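Local coordinates for adenylate cyclase-like protein (Chlamydia trachomatis, PDB 4QO6) that is a structural component of the inner membrane ring of the type III secretion system, this chain being part of its periplasmic region, at residues 11-15 and 57-61; 44-48 and 66-72; 82-88 and 115-119; 99-103 and 124-130; 144-148 and 186-192. All coordinates share one frame; numbering follows the deposited sequence.

How the interactions relate
Along the elongated chain, interactions 1 and 2 come first, interleaved, with centres about 20 Å apart: interaction 1 uses the loop between helix 45-56 and strand 63-70, interaction 2 the start of that helix and the end of that strand. Interactions 3 and 4 follow, also interleaved, within the PD2 range; interaction 3 uses helix 110-123, interaction 4 the loop just after it with the preceding strand 100-107, and they touch where Leu82 packs on Ile103. Asp71 of interaction 2 probably hydrogen-bonds the backbone of Gly99 in interaction 4, linking the PD1 and PD2 parts. Interaction 5 lies in the BON range. Its centre, about 56 Å from that of interaction 1, reflects the extended periplasmic region.

Interaction 1. Residues 11-15 and 57-61; sequences LIHDI and ALSFV
With CG lodged between its own backbone N and carbonyl carbon (chi1 54°), Phe60 pushes its ring out of the 57-61 loop and against Leu11 on helix 10-19. The loop contains a type I beta turn from Leu58 to Val61, closed by Val61 N to Leu58 O at 3.2 Å, and it connects helix 45-56 to strand 63-70 in the alpha/beta fold of the CdsD PD1 region. Leu11 takes one face of the ring. Its CG sits 3.5 Å from the Phe60 centroid and only 4° off the ring normal, a CH-pi contact, while its two methyls straddle the same face: CD1 is 3.8 Å from Phe60 CD2, and CD2 is 3.7 Å from Phe60 CD1. The opposite face is backed by CB of Leu58 from within the turn.

Ile15, one helical turn after Leu11, works at the ring edge instead. Its CG1 comes in near the ring plane, 3.8 Å from Phe60 CE1, and also reaches the branch of Leu58, 4.2 Å from CD1. Ile15 and Leu11 in turn lean on Phe29 of strand 26-30, which ties the helix to the sheet as well as to the turn. It is a surface contact, without hydrogen bonds between the two segments. Asp14 finishes the ring edge with its hydrocarbon part, CB lying 3.7 Å from Phe60 CZ. Its carboxylate, turned 29° from the plane of the ring, brings OD2 within 3.7 Å of Phe60 CE2.

Interaction 2. Residues 44-48 and 66-72; sequences NSIDK and DNVIDDE
Lys48 and Asp66 supply the direct charge contact: NZ lies 2.4 Å from Asp66 OD2, a salt bridge whose modelled length is implausibly short, so its exact distance is doubtful. The two side chains come from opposite directions. The lysine leaves the helix with CG anti to its backbone N (chi1 -171°), runs extended and bends only at its last torsion, passing CE close to the carbonyl oxygen of Val68. The other carboxylate oxygen of Asp66 is used locally: Val68 N donates to OD1 at 2.9 Å, nearly along the C-O axis, which makes an Asx turn and fixes how the carboxylate is rotated.

Capping bonds hold both helix starts. Asn44 OD1 accepts from Asp47 N at 3.0 Å with an N-H...O angle of 160°, and from Ile46 N weakly. Asp70 accepts from Glu72 N, also weakly, while its OD1 approaches Asn44 CA at 3.3 Å.

Water joins the remaining polar ends. One molecule accepts from Asn44 ND2 at 2.9 Å and donates to Glu72 OE2; a second accepts from Ser45 N at 2.8 Å and donates to both Asp70 OD2 and Glu72 OE1. Van der Waals contact adds to this, with Asn44 CB 3.7 Å from Glu72 OE1.

Beyond the contact, Val68 packs against Val42 and Leu51. Two N-capped helices thus meet at their first turns: that of a beta-alpha-beta crossover (strand 41-42, helix 45-56, parallel strand 63-70) and helix 71-83, which leads into the PD2 part.

Interaction 3. Residues 82-88 and 115-119; sequences LSKNPEF and CLADY
Phe88 and Tyr119 meet obliquely, their centroids 5.5 Å apart and their planes at 50°. They bring the loop after helix 71-83 onto helix 110-123, two elements of the alpha/beta PD2 domain. The closest point between them is Phe88 CE2 to Tyr119 CG, 3.9 Å. Tyr119 is swung there by a first torsion of -173°, which sets CG anti to the backbone N and sends the ring off the helix over the 82-88 segment.

Leu116 covers one face of the Phe88 ring: its CD1 stands almost over the centre, 3.8 Å from the centroid and 13° off the normal, a CH-pi contact, while its CB comes within 3.7 Å of Phe88 CE1. On the opposite face lies CG of Glu87, the residue just before, toward the rim, though that side chain is poorly ordered. Cys115 comes in beside the ring, CB near its plane; the approach of SG to Phe88 CZ belongs to one of two cysteine conformers and is therefore uncertain.

Leu82, on the last turn of helix 71-83, fills the angle between Leu116 and Tyr119. It crosses Leu116 at about a right angle, with the two methyls CD2 and Leu116 CD1 3.9 Å apart, and also leans on Ile103 of strand 100-107, carrying the contact down to the sheet. The same methyl, Leu82 CD2, is 4.0 Å from Tyr119 CE2. On the same side of that ring, near the other carbon flanking the hydroxyl-bearing one, Asn85 reaches toward Tyr119 from the opposite direction, amide and ring planes far from parallel, its ND2 3.8 Å from Tyr119 CE1.

Interaction 4. Residues 99-103 and 124-130; sequences GIFVI and FNYLSLL
A parallel beta bridge between Phe101 and Leu130, CA atoms 4.7 Å apart, opens the pairing of strand 100-107 with strand 130-136. Phe101 N donates to Leu129 O at 3.1 Å in a nearly straight bond (173°), and Leu130 CA returns a CA-H...O contact to Phe101 O at 3.3 Å. The side chains of both bridge residues lie on one face of the sheet. Leu130 places CG anti to its backbone N (chi1 -178°), which carries CD1 back across the strand to Phe101 CB and Ile103 CG2, the latter 4.0 Å away.

Strand 100-107 is the middle one of the three-stranded mixed sheet of PD2, so this bridge adds the parallel edge strand, and the aromatic residues between helix and strand fold onto its face. Phe124, just past helix 110-123, drives the edge of its ring into the face of Phe101 as a T-shaped pair, with planes at 87°. Its CZ is the touching atom, 3.8 Å from Phe101 CG and offset toward the rim. Helix 71-83 covers the same cluster through Val74, which touches both phenylalanines, while Met78 reaches Phe124.

Tyr126 completes the trio. Its ring runs nearly parallel to that of Phe101, yet it is slid so far aside, with centroids 5.9 Å apart, that the two barely overlap, and its CB rather than its ring comes nearest to Phe101. Further out, Tyr126 meets His41 edge-to-face. At the start of the strand Gly99, whose phi is positive, has its carbonyl O 3.3 Å from Leu129 CB.

Interaction 5. Residues 144-148 and 186-192; sequences LAGHL and LQDIAGI
Leu144 comes first along the helix and meets three apolar side chains of the 186-192 segment from its CD2 methyl. It points tip to tip at Ile192, where CD2 and Ile192 CD1 are modelled 3.3 Å apart, tighter than usual van der Waals contact, so the exact separation is doubtful. The same Leu144 methyl is 4.1 Å from Leu186 CD2, the two leucines lying aslant, and 4.3 Å from Ile189 CD1. Behind it, Leu144 rests on Val158 and Phe160 of strand 157-161.

One turn later His147 slides past Leu186 in the opposite direction, its CB 3.6 Å from Leu186 CD2. Its ring has Ile189 CD1 over one face, toward the rim, a CH-pi contact at 3.5 Å from the centroid; as His147 has two conformers, this short approach is uncertain. Its ND1 is hydrogen-bonded back to Ala143 O.

Leu148 closes the row, crossing Leu186 at about a right angle, with CD2 3.8 Å from Leu186 CD1. Leu186 divides its branches: CD1 goes to Leu148, CD2 to His147 and Leu144. The contact is apolar packing between helix 137-150 and the end of helix 176-187 with its following loop, as in the alpha-beta-beta-alpha-beta fold of BON domains.

Interaction 1. Residues 11-15 and 57-61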
# COMPACT_ATOMS: atom_id res chain seq x y z
N LEU A 11 -12.92 -37.96 -14.83
CA LEU A 11 -12.58 -37.61 -13.46
C LEU A 11 -11.71 -36.35 -13.36
O LEU A 11 -11.97 -35.48 -12.54
CB LEU A 11 -11.85 -38.76 -12.78
CG LEU A 11 -12.85 -39.56 -11.96
CD1 LEU A 11 -13.97 -40.15 -12.84
CD2 LEU A 11 -12.11 -40.62 -11.14
N ILE A 12 -10.68 -36.27 -14.18
CA ILE A 12 -9.79 -35.13 -14.20
C ILE A 12 -10.57 -33.90 -14.61
O ILE A 12 -10.50 -32.90 -13.88
CB ILE A 12 -8.51 -35.39 -15.05
CG1 ILE A 12 -7.69 -36.53 -14.43
CG2 ILE A 12 -7.60 -34.18 -15.12
CD1 ILE A 12 -7.52 -36.50 -12.91
N HIS A 13 -11.36 -34.00 -15.70
CA HIS A 13 -12.16 -32.89 -16.16
C HIS A 13 -13.18 -32.43 -15.10
O HIS A 13 -13.38 -31.22 -14.93
CB HIS A 13 -12.81 -33.22 -17.51
CG HIS A 13 -11.87 -33.10 -18.67
ND1 HIS A 13 -11.14 -34.16 -19.15
CD2 HIS A 13 -11.52 -32.03 -19.42
CE1 HIS A 13 -10.38 -33.75 -20.15
NE2 HIS A 13 -10.59 -32.46 -20.34
N ASP A 14 -13.80 -33.36 -14.38
CA ASP A 14 -14.72 -33.02 -13.31
C ASP A 14 -14.03 -32.27 -12.12
O ASP A 14 -14.53 -31.27 -11.64
CB ASP A 14 -15.43 -34.31 -12.75
CG ASP A 14 -16.52 -34.90 -13.72
OD1 ASP A 14 -16.67 -34.43 -14.87
OD2 ASP A 14 -17.23 -35.84 -13.28
N ILE A 15 -12.91 -32.78 -11.61
CA ILE A 15 -12.13 -32.04 -10.60
C ILE A 15 -11.69 -30.64 -11.10
O ILE A 15 -11.92 -29.64 -10.43
CB ILE A 15 -10.87 -32.83 -10.13
CG1 ILE A 15 -11.26 -34.19 -9.54
CG2 ILE A 15 -10.12 -32.03 -9.06
CD1 ILE A 15 -10.08 -35.14 -9.50
N ALA A 57 -19.03 -33.26 -3.17
CA ALA A 57 -20.15 -33.66 -4.05
C ALA A 57 -19.76 -34.58 -5.21
O ALA A 57 -20.65 -35.20 -5.81
CB ALA A 57 -20.82 -32.43 -4.66
N LEU A 58 -18.49 -34.59 -5.61
CA LEU A 58 -18.08 -35.42 -6.71
C LEU A 58 -18.19 -36.85 -6.18
O LEU A 58 -17.68 -37.16 -5.12
CB LEU A 58 -16.68 -35.09 -7.17
CG LEU A 58 -16.48 -33.67 -7.65
CD1 LEU A 58 -15.00 -33.37 -7.78
CD2 LEU A 58 -17.17 -33.46 -8.99
N SER A 59 -18.96 -37.69 -6.87
CA SER A 59 -19.28 -39.03 -6.29
C SER A 59 -18.06 -39.94 -6.16
O SER A 59 -18.03 -40.78 -5.28
CB SER A 59 -20.36 -39.75 -7.11
OG SER A 59 -20.04 -39.71 -8.50
N PHE A 60 -17.05 -39.73 -7.00
CA PHE A 60 -15.79 -40.54 -6.95
C PHE A 60 -14.76 -40.10 -5.87
O PHE A 60 -13.73 -40.75 -5.67
CB PHE A 60 -15.14 -40.58 -8.34
CG PHE A 60 -14.89 -39.22 -8.94
CD1 PHE A 60 -13.76 -38.50 -8.62
CD2 PHE A 60 -15.78 -38.67 -9.83
CE1 PHE A 60 -13.52 -37.27 -9.17
CE2 PHE A 60 -15.57 -37.41 -10.37
CZ PHE A 60 -14.44 -36.71 -10.06
N VAL A 61 -15.05 -39.00 -5.17
CA VAL A 61 -14.18 -38.47 -4.14
C VAL A 61 -14.76 -38.92 -2.81
O VAL A 61 -15.90 -38.54 -2.45
CB VAL A 61 -14.05 -36.93 -4.21
CG1 VAL A 61 -13.36 -36.39 -2.98
CG2 VAL A 61 -13.27 -36.53 -5.47

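Interaction 2. Residues 44-48 and 66-72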
# COMPACT_ATOMS: atom_id res chain seq x y z
N ASN A 44 -11.07 -16.35 1.39
CA ASN A 44 -11.58 -16.45 2.77
C ASN A 44 -12.27 -17.76 3.12
O ASN A 44 -12.50 -18.58 2.27
CB ASN A 44 -12.50 -15.26 3.09
CG ASN A 44 -13.75 -15.20 2.21
OD1 ASN A 44 -14.44 -16.18 1.98
ND2 ASN A 44 -14.05 -14.03 1.76
N SER A 45 -12.53 -18.00 4.41
CA SER A 45 -13.21 -19.21 4.82
C SER A 45 -14.59 -19.45 4.11
O SER A 45 -15.04 -20.58 4.06
CB SER A 45 -13.42 -19.21 6.29
OG SER A 45 -14.06 -18.01 6.67
N ILE A 46 -15.25 -18.43 3.60
CA ILE A 46 -16.51 -18.65 2.82
C ILE A 46 -16.15 -19.33 1.51
O ILE A 46 -16.61 -20.44 1.27
CB ILE A 46 -17.33 -17.36 2.62
CG1 ILE A 46 -17.70 -16.80 3.99
CG2 ILE A 46 -18.59 -17.59 1.75
CD1 ILE A 46 -18.27 -15.40 3.93
N ASP A 47 -15.23 -18.76 0.72
CA ASP A 47 -14.74 -19.47 -0.44
C ASP A 47 -14.22 -20.88 -0.13
O ASP A 47 -14.40 -21.81 -0.92
CB ASP A 47 -13.70 -18.64 -1.21
CG ASP A 47 -14.25 -17.28 -1.67
OD1 ASP A 47 -15.49 -17.03 -1.59
OD2 ASP A 47 -13.46 -16.45 -2.16
N LYS A 48 -13.56 -21.08 1.01
CA LYS A 48 -13.02 -22.37 1.33
C LYS A 48 -14.15 -23.39 1.48
O LYS A 48 -14.06 -24.53 1.02
CB LYS A 48 -12.23 -22.26 2.60
CG LYS A 48 -11.40 -23.48 2.98
CD LYS A 48 -10.34 -22.94 3.96
CE LYS A 48 -9.24 -23.90 4.27
NZ LYS A 48 -9.86 -25.12 4.80
N ASP A 66 -7.37 -31.45 3.08
CA ASP A 66 -7.49 -30.01 2.80
C ASP A 66 -6.33 -29.22 3.35
O ASP A 66 -6.24 -29.05 4.57
CB ASP A 66 -8.81 -29.49 3.41
CG ASP A 66 -8.83 -27.99 3.53
OD1 ASP A 66 -8.08 -27.33 2.82
OD2 ASP A 66 -9.59 -27.45 4.37
N ASN A 67 -5.46 -28.74 2.47
CA ASN A 67 -4.31 -27.91 2.87
C ASN A 67 -4.35 -26.51 2.21
O ASN A 67 -3.35 -25.92 1.77
CB ASN A 67 -3.06 -28.65 2.51
CG ASN A 67 -2.98 -29.99 3.20
OD1 ASN A 67 -2.45 -30.09 4.31
ND2 ASN A 67 -3.46 -31.04 2.55
N VAL A 68 -5.55 -25.99 2.11
CA VAL A 68 -5.75 -24.74 1.44
C VAL A 68 -5.70 -23.63 2.49
O VAL A 68 -6.36 -23.71 3.49
CB VAL A 68 -7.13 -24.74 0.75
CG1 VAL A 68 -7.40 -23.38 0.12
CG2 VAL A 68 -7.20 -25.80 -0.32
N ILE A 69 -4.92 -22.62 2.23
CA ILE A 69 -4.78 -21.41 3.04
C ILE A 69 -5.95 -20.41 2.85
O ILE A 69 -6.31 -20.03 1.71
CB ILE A 69 -3.48 -20.68 2.64
CG1 ILE A 69 -2.24 -21.63 2.75
CG2 ILE A 69 -3.29 -19.42 3.43
CD1 ILE A 69 -2.17 -22.43 4.05
N ASP A 70 -6.53 -19.99 3.97
CA ASP A 70 -7.48 -18.90 4.02
C ASP A 70 -6.67 -17.57 4.12
O ASP A 70 -6.12 -17.21 5.16
CB ASP A 70 -8.39 -19.13 5.21
CG ASP A 70 -9.28 -17.93 5.55
OD1 ASP A 70 -9.10 -16.88 4.94
OD2 ASP A 70 -10.19 -18.08 6.42
N ASP A 71 -6.52 -16.88 3.02
CA ASP A 71 -5.67 -15.70 3.00
C ASP A 71 -6.15 -14.62 3.97
O ASP A 71 -5.31 -13.88 4.52
CB ASP A 71 -5.55 -15.15 1.59
CG ASP A 71 -4.69 -16.02 0.68
OD1 ASP A 71 -3.97 -16.91 1.16
OD2 ASP A 71 -4.70 -15.79 -0.54
N GLU A 72 -7.46 -14.54 4.22
CA GLU A 72 -8.02 -13.52 5.14
C GLU A 72 -7.53 -13.71 6.59
O GLU A 72 -7.23 -12.74 7.25
CB GLU A 72 -9.56 -13.56 5.11
CG GLU A 72 -10.29 -12.42 5.74
CD GLU A 72 -11.83 -12.61 5.75
OE1 GLU A 72 -12.42 -13.57 6.39
OE2 GLU A 72 -12.45 -11.76 5.09
O HOH W 1 -12.59 -11.65 2.34
O HOH W 2 -12.12 -16.10 6.42

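Interaction 3. Residues 82-88 and 115-119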
# COMPACT_ATOMS: atom_id res chain seq x y z
N LEU A 82 1.08 -6.34 13.83
CA LEU A 82 1.65 -5.04 13.53
C LEU A 82 1.06 -3.96 14.44
O LEU A 82 1.78 -3.04 14.84
CB LEU A 82 1.43 -4.69 12.08
CG LEU A 82 2.16 -5.55 11.05
CD1 LEU A 82 1.47 -5.38 9.71
CD2 LEU A 82 3.64 -5.18 10.98
N SER A 83 -0.23 -4.12 14.78
CA SER A 83 -1.04 -3.19 15.58
C SER A 83 -0.47 -3.03 16.97
O SER A 83 -0.59 -2.02 17.54
CB SER A 83 -2.50 -3.70 15.73
OG SER A 83 -2.67 -4.77 16.74
N LYS A 84 0.11 -4.09 17.51
CA LYS A 84 0.72 -4.13 18.83
C LYS A 84 2.15 -3.63 18.84
O LYS A 84 2.78 -3.58 19.88
CB LYS A 84 0.73 -5.59 19.30
CG LYS A 84 -0.64 -6.04 19.74
CD LYS A 84 -0.77 -7.53 19.98
CE LYS A 84 -2.14 -7.83 20.60
NZ LYS A 84 -3.28 -7.00 20.07
N ASN A 85 2.68 -3.32 17.68
CA ASN A 85 4.05 -2.85 17.55
C ASN A 85 4.13 -1.33 17.36
O ASN A 85 3.77 -0.81 16.33
CB ASN A 85 4.68 -3.57 16.37
CG ASN A 85 6.17 -3.52 16.41
OD1 ASN A 85 6.77 -2.48 16.10
ND2 ASN A 85 6.78 -4.64 16.77
N PRO A 86 4.64 -0.60 18.35
CA PRO A 86 4.60 0.88 18.19
C PRO A 86 5.37 1.39 16.95
O PRO A 86 4.93 2.34 16.25
CB PRO A 86 5.26 1.37 19.48
CG PRO A 86 6.23 0.26 19.86
CD PRO A 86 5.60 -1.03 19.40
N GLU A 87 6.49 0.74 16.67
CA GLU A 87 7.25 1.02 15.44
C GLU A 87 6.37 0.92 14.15
O GLU A 87 6.53 1.72 13.23
CB GLU A 87 8.49 0.11 15.41
CG GLU A 87 9.52 0.36 14.31
CD GLU A 87 10.55 1.45 14.60
OE1 GLU A 87 10.33 2.25 15.54
OE2 GLU A 87 11.57 1.52 13.87
N PHE A 88 5.42 -0.03 14.07
CA PHE A 88 4.72 -0.31 12.79
C PHE A 88 3.22 -0.11 12.75
O PHE A 88 2.61 -0.50 11.79
CB PHE A 88 5.01 -1.74 12.32
CG PHE A 88 6.45 -2.07 12.32
CD1 PHE A 88 7.36 -1.27 11.64
CD2 PHE A 88 6.91 -3.17 12.98
CE1 PHE A 88 8.70 -1.56 11.64
CE2 PHE A 88 8.26 -3.47 13.00
CZ PHE A 88 9.15 -2.66 12.33
N CYS A 115 13.91 -2.30 9.50
CA CYS A 115 13.33 -2.92 10.70
C CYS A 115 12.07 -3.77 10.35
O CYS A 115 11.87 -4.87 10.87
CB CYS A 115 12.97 -1.83 11.72
SG CYS A 115 12.53 -2.37 13.40
N LEU A 116 11.23 -3.25 9.46
CA LEU A 116 9.98 -3.92 9.05
C LEU A 116 10.32 -5.20 8.29
O LEU A 116 9.72 -6.24 8.58
CB LEU A 116 9.08 -2.99 8.24
CG LEU A 116 7.72 -3.61 7.80
CD1 LEU A 116 6.78 -3.88 8.98
CD2 LEU A 116 7.04 -2.76 6.76
N ALA A 117 11.31 -5.15 7.39
CA ALA A 117 11.69 -6.30 6.58
C ALA A 117 12.19 -7.45 7.47
O ALA A 117 11.75 -8.61 7.30
CB ALA A 117 12.75 -5.91 5.57
N ASP A 118 13.06 -7.10 8.44
CA ASP A 118 13.50 -8.05 9.48
C ASP A 118 12.30 -8.63 10.21
O ASP A 118 12.24 -9.84 10.44
CB ASP A 118 14.33 -7.38 10.59
CG ASP A 118 15.62 -6.76 10.10
OD1 ASP A 118 16.10 -7.17 9.00
OD2 ASP A 118 16.14 -5.87 10.84
N TYR A 119 11.41 -7.76 10.67
CA TYR A 119 10.24 -8.20 11.40
C TYR A 119 9.43 -9.24 10.57
O TYR A 119 9.07 -10.33 11.06
CB TYR A 119 9.40 -6.98 11.76
CG TYR A 119 8.28 -7.31 12.65
CD1 TYR A 119 8.47 -7.49 14.01
CD2 TYR A 119 6.99 -7.47 12.14
CE1 TYR A 119 7.42 -7.84 14.85
CE2 TYR A 119 5.95 -7.83 12.97
CZ TYR A 119 6.16 -8.00 14.31
OH TYR A 119 5.09 -8.37 15.10

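Interaction 4. Residues 99-103 and 124-130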
# COMPACT_ATOMS: atom_id res chain seq x y z
N GLY A 99 -3.35 -15.72 -3.02
CA GLY A 99 -1.94 -15.88 -3.21
C GLY A 99 -1.14 -14.61 -3.44
O GLY A 99 0.05 -14.71 -3.62
N ILE A 100 -1.74 -13.43 -3.36
CA ILE A 100 -0.99 -12.17 -3.48
C ILE A 100 -1.26 -11.36 -2.21
O ILE A 100 -2.43 -11.07 -1.91
CB ILE A 100 -1.46 -11.26 -4.65
CG1 ILE A 100 -1.48 -11.96 -6.02
CG2 ILE A 100 -0.57 -10.04 -4.76
CD1 ILE A 100 -0.15 -12.50 -6.48
N PHE A 101 -0.17 -11.01 -1.48
CA PHE A 101 -0.27 -10.15 -0.29
C PHE A 101 0.42 -8.79 -0.56
O PHE A 101 1.48 -8.74 -1.20
CB PHE A 101 0.37 -10.82 0.94
CG PHE A 101 -0.34 -12.08 1.36
CD1 PHE A 101 -1.49 -12.02 2.12
CD2 PHE A 101 0.06 -13.28 0.90
CE1 PHE A 101 -2.17 -13.14 2.46
CE2 PHE A 101 -0.59 -14.41 1.28
CZ PHE A 101 -1.71 -14.34 2.04
N VAL A 102 -0.20 -7.72 -0.05
CA VAL A 102 0.23 -6.35 -0.26
C VAL A 102 0.35 -5.66 1.09
O VAL A 102 -0.58 -5.71 1.89
CB VAL A 102 -0.80 -5.56 -1.09
CG1 VAL A 102 -0.36 -4.10 -1.24
CG2 VAL A 102 -0.97 -6.19 -2.47
N ILE A 103 1.52 -5.08 1.36
CA ILE A 103 1.80 -4.41 2.63
C ILE A 103 1.89 -2.90 2.30
O ILE A 103 2.62 -2.51 1.37
CB ILE A 103 3.10 -4.96 3.32
CG1 ILE A 103 3.38 -4.26 4.65
CG2 ILE A 103 4.34 -4.78 2.48
CD1 ILE A 103 2.71 -4.95 5.80
N PHE A 124 6.26 -13.61 9.06
CA PHE A 124 5.36 -13.83 7.94
C PHE A 124 5.76 -15.08 7.14
O PHE A 124 6.88 -15.18 6.72
CB PHE A 124 5.35 -12.61 7.02
CG PHE A 124 4.21 -12.61 6.03
CD1 PHE A 124 2.94 -12.83 6.44
CD2 PHE A 124 4.43 -12.46 4.69
CE1 PHE A 124 1.86 -12.84 5.54
CE2 PHE A 124 3.38 -12.48 3.79
CZ PHE A 124 2.09 -12.64 4.22
N ASN A 125 4.80 -15.97 6.89
CA ASN A 125 5.03 -17.22 6.15
C ASN A 125 4.95 -17.17 4.65
O ASN A 125 5.12 -18.19 4.00
CB ASN A 125 4.07 -18.32 6.60
CG ASN A 125 4.41 -18.88 7.96
OD1 ASN A 125 5.58 -19.12 8.28
ND2 ASN A 125 3.37 -19.11 8.78
N TYR A 126 4.66 -16.03 4.05
CA TYR A 126 4.51 -15.95 2.60
C TYR A 126 5.22 -14.80 1.94
O TYR A 126 4.64 -14.12 1.11
CB TYR A 126 3.02 -15.91 2.28
CG TYR A 126 2.27 -17.11 2.84
CD1 TYR A 126 2.29 -18.32 2.20
CD2 TYR A 126 1.49 -16.99 3.98
CE1 TYR A 126 1.60 -19.42 2.70
CE2 TYR A 126 0.78 -18.08 4.48
CZ TYR A 126 0.85 -19.29 3.83
OH TYR A 126 0.20 -20.34 4.39
N LEU A 127 6.46 -14.56 2.31
CA LEU A 127 7.30 -13.49 1.74
C LEU A 127 7.45 -13.53 0.26
O LEU A 127 7.58 -12.50 -0.35
CB LEU A 127 8.74 -13.56 2.33
CG LEU A 127 8.83 -13.09 3.80
CD1 LEU A 127 10.15 -13.53 4.43
CD2 LEU A 127 8.71 -11.58 3.90
N SER A 128 7.54 -14.70 -0.34
CA SER A 128 7.72 -14.75 -1.79
C SER A 128 6.47 -14.28 -2.51
O SER A 128 6.54 -14.01 -3.65
CB SER A 128 8.11 -16.16 -2.29
OG SER A 128 7.32 -17.18 -1.71
N LEU A 129 5.33 -14.14 -1.83
CA LEU A 129 4.05 -13.75 -2.46
C LEU A 129 3.75 -12.31 -2.05
O LEU A 129 2.66 -11.81 -2.36
CB LEU A 129 2.90 -14.65 -1.93
CG LEU A 129 3.08 -16.19 -2.10
CD1 LEU A 129 1.85 -17.00 -1.70
CD2 LEU A 129 3.48 -16.50 -3.52
N LEU A 130 4.68 -11.66 -1.35
CA LEU A 130 4.41 -10.30 -0.81
C LEU A 130 4.85 -9.16 -1.69
O LEU A 130 6.03 -9.07 -2.05
CB LEU A 130 5.13 -10.15 0.54
CG LEU A 130 5.00 -8.86 1.38
CD1 LEU A 130 3.55 -8.62 1.73
CD2 LEU A 130 5.87 -9.03 2.67

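Interaction 5. Residues 144-148 and 186-192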
# COMPACT_ATOMS: atom_id res chain seq x y z
N LEU A 144 10.07 15.92 -3.35
CA LEU A 144 9.40 17.22 -3.25
C LEU A 144 10.39 18.39 -3.29
O LEU A 144 10.19 19.32 -4.00
CB LEU A 144 8.61 17.30 -1.92
CG LEU A 144 7.39 16.37 -1.69
CD1 LEU A 144 6.95 16.32 -0.23
CD2 LEU A 144 6.21 16.74 -2.57
N ALA A 145 11.40 18.34 -2.42
CA ALA A 145 12.43 19.30 -2.34
C ALA A 145 13.14 19.43 -3.69
O ALA A 145 13.38 20.53 -4.11
CB ALA A 145 13.41 18.91 -1.26
N GLY A 146 13.41 18.32 -4.38
CA GLY A 146 13.96 18.39 -5.73
C GLY A 146 13.05 19.04 -6.78
O GLY A 146 13.54 19.78 -7.63
N HIS A 147 11.76 18.77 -6.76
CA HIS A 147 10.81 19.50 -7.61
C HIS A 147 10.80 21.03 -7.32
O HIS A 147 10.71 21.84 -8.22
CB HIS A 147 9.40 18.99 -7.41
CG HIS A 147 9.17 17.61 -7.95
ND1 HIS A 147 9.41 16.47 -7.20
CD2 HIS A 147 8.72 17.20 -9.15
CE1 HIS A 147 9.12 15.41 -7.94
NE2 HIS A 147 8.71 15.82 -9.13
N LEU A 148 10.89 21.41 -6.05
CA LEU A 148 10.83 22.84 -5.74
C LEU A 148 12.12 23.55 -6.25
O LEU A 148 12.05 24.61 -6.81
CB LEU A 148 10.66 23.08 -4.23
CG LEU A 148 9.31 22.65 -3.64
CD1 LEU A 148 9.43 22.63 -2.11
CD2 LEU A 148 8.18 23.54 -4.13
N LEU A 186 3.10 18.89 -7.44
CA LEU A 186 3.48 18.20 -6.20
C LEU A 186 2.35 17.28 -5.68
O LEU A 186 2.63 16.23 -5.09
CB LEU A 186 3.86 19.19 -5.09
CG LEU A 186 5.04 20.15 -5.32
CD1 LEU A 186 5.30 21.05 -4.12
CD2 LEU A 186 6.30 19.40 -5.67
N GLN A 187 1.10 17.67 -5.90
CA GLN A 187 -0.04 16.82 -5.56
C GLN A 187 -0.06 15.49 -6.33
O GLN A 187 -0.62 14.52 -5.85
CB GLN A 187 -1.36 17.53 -5.82
CG GLN A 187 -1.62 18.75 -4.97
CD GLN A 187 -3.09 19.14 -4.95
OE1 GLN A 187 -3.87 18.73 -5.81
NE2 GLN A 187 -3.48 19.93 -3.95
N ASP A 188 0.52 15.47 -7.52
CA ASP A 188 0.49 14.30 -8.38
C ASP A 188 1.79 13.50 -8.27
O ASP A 188 2.37 13.13 -9.27
CB ASP A 188 0.18 14.75 -9.83
CG ASP A 188 -1.24 15.33 -9.96
OD1 ASP A 188 -2.19 14.58 -9.70
OD2 ASP A 188 -1.42 16.52 -10.30
N ILE A 189 2.21 13.19 -7.04
CA ILE A 189 3.44 12.43 -6.75
C ILE A 189 3.20 11.29 -5.76
O ILE A 189 2.51 11.46 -4.77
CB ILE A 189 4.49 13.35 -6.10
CG1 ILE A 189 5.17 14.21 -7.16
CG2 ILE A 189 5.53 12.57 -5.29
CD1 ILE A 189 6.22 15.15 -6.58
N ALA A 190 3.82 10.14 -6.02
CA ALA A 190 4.00 9.05 -5.05
C ALA A 190 2.84 8.88 -4.07
O ALA A 190 1.69 8.73 -4.50
CB ALA A 190 5.33 9.20 -4.30
N GLY A 191 3.12 8.89 -2.77
CA GLY A 191 2.07 8.72 -1.77
C GLY A 191 1.61 10.01 -1.11
O GLY A 191 1.54 10.08 0.11
N ILE A 192 1.28 11.02 -1.92
CA ILE A 192 0.82 12.31 -1.43
C ILE A 192 -0.67 12.41 -1.51
O ILE A 192 -1.23 12.38 -2.61
CB ILE A 192 1.48 13.45 -2.22
CG1 ILE A 192 2.95 13.55 -1.79
CG2 ILE A 192 0.78 14.77 -1.94
CD1 ILE A 192 3.74 14.52 -2.63